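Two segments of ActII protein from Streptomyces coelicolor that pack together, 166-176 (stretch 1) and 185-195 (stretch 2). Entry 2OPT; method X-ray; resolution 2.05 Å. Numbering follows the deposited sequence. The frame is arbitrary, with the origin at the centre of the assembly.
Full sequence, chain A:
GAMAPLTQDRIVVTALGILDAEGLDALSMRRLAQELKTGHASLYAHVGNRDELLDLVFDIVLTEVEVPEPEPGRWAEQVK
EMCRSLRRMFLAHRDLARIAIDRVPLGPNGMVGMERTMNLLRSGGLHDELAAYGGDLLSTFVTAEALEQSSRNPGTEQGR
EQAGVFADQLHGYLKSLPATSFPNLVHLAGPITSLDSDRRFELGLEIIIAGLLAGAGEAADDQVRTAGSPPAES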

# COMPACT_ATOMS: atom_id res chain seq x y z
N PHE A 166 -7.39 -11.13 17.87
CA PHE A 166 -6.43 -10.02 17.93
C PHE A 166 -7.06 -8.63 18.04
O PHE A 166 -6.55 -7.77 18.77
CB PHE A 166 -5.45 -10.05 16.75
CG PHE A 166 -4.41 -8.95 16.80
CD1 PHE A 166 -3.26 -9.09 17.58
CD2 PHE A 166 -4.59 -7.77 16.07
CE1 PHE A 166 -2.30 -8.08 17.63
CE2 PHE A 166 -3.63 -6.75 16.12
CZ PHE A 166 -2.49 -6.90 16.90
N ALA A 167 -8.15 -8.40 17.31
CA ALA A 167 -8.86 -7.13 17.36
C ALA A 167 -9.52 -6.87 18.71
O ALA A 167 -9.45 -5.75 19.21
CB ALA A 167 -9.89 -7.04 16.23
N ASP A 168 -10.16 -7.89 19.30
CA ASP A 168 -10.78 -7.77 20.64
C ASP A 168 -9.74 -7.58 21.76
O ASP A 168 -10.07 -7.09 22.85
CB ASP A 168 -11.69 -8.97 20.95
CG ASP A 168 -13.02 -8.92 20.20
OD1 ASP A 168 -13.15 -8.13 19.24
OD2 ASP A 168 -13.94 -9.69 20.57
N GLN A 169 -8.51 -7.99 21.48
CA GLN A 169 -7.35 -7.71 22.33
C GLN A 169 -6.94 -6.23 22.21
O GLN A 169 -6.86 -5.51 23.20
CB GLN A 169 -6.17 -8.61 21.95
CG GLN A 169 -6.44 -10.10 22.08
CD GLN A 169 -5.87 -10.71 23.35
OE1 GLN A 169 -5.03 -10.10 24.03
NE2 GLN A 169 -6.31 -11.93 23.68
N LEU A 170 -6.68 -5.78 20.98
CA LEU A 170 -6.35 -4.37 20.71
C LEU A 170 -7.50 -3.42 21.12
O LEU A 170 -7.27 -2.37 21.73
CB LEU A 170 -5.94 -4.16 19.25
CG LEU A 170 -5.38 -2.80 18.80
CD1 LEU A 170 -4.27 -2.31 19.73
CD2 LEU A 170 -4.89 -2.87 17.37
N HIS A 171 -8.73 -3.81 20.80
CA HIS A 171 -9.93 -3.08 21.22
C HIS A 171 -9.95 -2.95 22.73
O HIS A 171 -10.25 -1.88 23.26
CB HIS A 171 -11.21 -3.79 20.75
CG HIS A 171 -12.47 -3.07 21.11
ND1 HIS A 171 -13.34 -2.57 20.16
CD2 HIS A 171 -13.04 -2.80 22.31
CE1 HIS A 171 -14.38 -2.01 20.76
NE2 HIS A 171 -14.21 -2.12 22.06
N GLY A 172 -9.64 -4.05 23.40
CA GLY A 172 -9.71 -4.12 24.85
C GLY A 172 -8.56 -3.41 25.50
O GLY A 172 -8.70 -2.88 26.59
N TYR A 173 -7.40 -3.40 24.84
CA TYR A 173 -6.33 -2.56 25.31
C TYR A 173 -6.78 -1.09 25.22
O TYR A 173 -6.80 -0.39 26.22
CB TYR A 173 -5.07 -2.78 24.50
CG TYR A 173 -3.91 -1.99 25.01
CD1 TYR A 173 -3.42 -2.20 26.28
CD2 TYR A 173 -3.28 -1.02 24.22
CE1 TYR A 173 -2.36 -1.48 26.77
CE2 TYR A 173 -2.20 -0.31 24.69
CZ TYR A 173 -1.75 -0.53 25.97
OH TYR A 173 -0.69 0.18 26.48
N LEU A 174 -7.14 -0.63 24.02
CA LEU A 174 -7.51 0.75 23.80
C LEU A 174 -8.68 1.14 24.69
O LEU A 174 -8.61 2.12 25.42
CB LEU A 174 -7.87 0.99 22.33
CG LEU A 174 -6.75 1.00 21.30
CD1 LEU A 174 -7.29 1.59 19.97
CD2 LEU A 174 -5.51 1.77 21.79
N LYS A 175 -9.75 0.34 24.66
CA LYS A 175 -10.94 0.66 25.44
C LYS A 175 -10.70 0.79 26.96
O LYS A 175 -11.32 1.63 27.61
CB LYS A 175 -12.10 -0.38 25.10
CG LYS A 175 -13.14 -0.56 26.28
CD LYS A 175 -14.58 -0.23 25.84
CE LYS A 175 -15.58 -0.50 26.97
NZ LYS A 175 -16.98 -0.66 26.45
N SER A 176 -9.75 0.02 27.49
CA SER A 176 -9.40 0.06 28.93
C SER A 176 -8.16 0.90 29.27
O SER A 176 -7.58 0.76 30.35
CB SER A 176 -9.29 -1.36 29.49
OG SER A 176 -8.03 -1.94 29.19
N LEU A 185 -8.33 7.79 21.88
CA LEU A 185 -8.13 6.36 21.64
C LEU A 185 -9.21 5.52 22.31
O LEU A 185 -9.66 4.54 21.71
CB LEU A 185 -6.74 5.87 22.05
CG LEU A 185 -5.58 6.48 21.28
CD1 LEU A 185 -4.32 5.77 21.72
CD2 LEU A 185 -5.71 6.42 19.80
N VAL A 186 -9.59 5.89 23.53
CA VAL A 186 -10.69 5.19 24.23
C VAL A 186 -12.02 5.33 23.44
O VAL A 186 -12.74 4.33 23.21
CB VAL A 186 -10.84 5.71 25.73
CG1 VAL A 186 -12.09 5.17 26.41
CG2 VAL A 186 -9.56 5.40 26.55
N HIS A 187 -12.33 6.56 23.03
CA HIS A 187 -13.61 6.86 22.34
C HIS A 187 -13.65 6.22 20.94
O HIS A 187 -14.70 5.73 20.52
CB HIS A 187 -13.84 8.39 22.28
CG HIS A 187 -15.00 8.81 21.42
ND1 HIS A 187 -16.26 9.07 21.93
CD2 HIS A 187 -15.08 9.04 20.09
CE1 HIS A 187 -17.07 9.42 20.94
NE2 HIS A 187 -16.37 9.43 19.81
N LEU A 188 -12.49 6.19 20.26
CA LEU A 188 -12.38 5.55 18.94
C LEU A 188 -11.87 4.08 18.88
O LEU A 188 -11.58 3.57 17.78
CB LEU A 188 -11.53 6.41 17.99
CG LEU A 188 -11.96 7.86 17.77
CD1 LEU A 188 -10.93 8.65 16.97
CD2 LEU A 188 -13.27 7.86 17.08
N ALA A 189 -11.76 3.43 20.05
CA ALA A 189 -11.31 2.01 20.16
C ALA A 189 -12.00 1.09 19.17
O ALA A 189 -11.34 0.27 18.54
CB ALA A 189 -11.50 1.47 21.60
N GLY A 190 -13.32 1.23 19.04
CA GLY A 190 -14.13 0.46 18.08
C GLY A 190 -13.68 0.70 16.64
O GLY A 190 -13.16 -0.22 16.00
N PRO A 191 -13.84 1.94 16.12
CA PRO A 191 -13.46 2.21 14.73
C PRO A 191 -12.00 1.87 14.44
O PRO A 191 -11.70 1.32 13.38
CB PRO A 191 -13.68 3.72 14.61
CG PRO A 191 -14.79 4.00 15.60
CD PRO A 191 -14.45 3.12 16.76
N ILE A 192 -11.09 2.19 15.37
CA ILE A 192 -9.68 2.00 15.11
C ILE A 192 -9.38 0.53 15.00
O ILE A 192 -8.50 0.11 14.27
CB ILE A 192 -8.79 2.65 16.21
CG1 ILE A 192 -9.03 4.16 16.25
CG2 ILE A 192 -7.33 2.31 15.98
CD1 ILE A 192 -8.32 4.89 17.44
N THR A 193 -10.19 -0.27 15.68
CA THR A 193 -9.96 -1.69 15.79
C THR A 193 -10.94 -2.50 14.93
O THR A 193 -10.57 -3.54 14.36
CB THR A 193 -10.07 -2.08 17.26
OG1 THR A 193 -8.77 -2.04 17.84
CG2 THR A 193 -10.66 -3.45 17.41
N SER A 194 -12.18 -2.02 14.85
CA SER A 194 -13.27 -2.76 14.24
C SER A 194 -13.08 -2.77 12.75
O SER A 194 -12.84 -3.83 12.18
CB SER A 194 -14.66 -2.15 14.59
OG SER A 194 -14.94 -2.14 16.01
N LEU A 195 -13.10 -1.59 12.16
CA LEU A 195 -13.61 -1.42 10.79
C LEU A 195 -13.67 -2.68 9.89
O LEU A 195 -12.63 -3.23 9.50
CB LEU A 195 -13.01 -0.19 10.08
CG LEU A 195 -13.81 1.09 10.41
CD1 LEU A 195 -13.51 2.23 9.46
CD2 LEU A 195 -15.36 0.81 10.46

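Helix 166-175 of ActII lies against the short helix 189-194 in a nearly antiparallel arrangement, with 154° between their N-to-C directions and an axis-to-axis approach of 8.9 Å. The last turn of the preceding helix, 185-187, extends the second surface beside the C-terminal end of stretch 1. No hydrogen bond crosses the contact; the fit rests on shape, and 509 Å² is buried, both sides summed.

Leu174 is the main bump. Its CA-to-CB bond points toward stretch 2, and the side chain, in the m,t rotamer, enters a hollow lined by Leu185, Ala189 and Ile192. Leu174 CB rests on Ala189 CB at 3.7 Å, Leu174 CD2 meets Leu185 CD1 at 4.2 Å, and Leu174 CD1 meets Ile192 CG2 at 4.1 Å, so the two methyls of one leucine touch different walls of the hollow.

Ala189 forms the low floor of this hollow. Its CB also lies 3.7 Å from Lys175 N and 4.0 Å from Lys175 CB, so a single methyl fits against the backbone and the base of a side chain whose CA-to-CB bond points away. The CA atoms of His171 and Ala189 are 5.4 Å apart. Those of Lys175 and Val186 come still nearer, at 4.7 Å, where the valine methyls pack against main-chain carbonyls: Val186 CG2 is 3.6 Å from Leu174 O, and Val186 CG1 is 3.8 Å from Lys175 O.

Thr193 is the answering bump from stretch 2. Its CB points toward stretch 1, and its CG2 sits 3.2 Å from Ala167 O, 3.9 Å from Ala167 CB and 3.4 Å from His171 CB. Ala167 offers a shallow surface to this methyl. Thr193 OG1 lies 3.6 Å from Leu170 CG; it is also 3.4 Å from His171 N, but the angle is poor for a hydrogen bond, and that amide already donates to Ala167 O within its own helix at 2.6 Å.

His171 closes one flank. Its CA-to-CB bond points sideways, with chi1 in the t well, and the ring reaches the start of helix 189-194. His171 CE1 lies 3.7 Å from Gly190 CA, so the imidazole rests against the glycine backbone; Ala189 O is 3.8 Å from His171 ND1. Thr193 CG2 sits at the ring edge, near its plane. The histidine thus covers the backbone at Ala189 and Gly190, while Leu174 fills the apolar hollow.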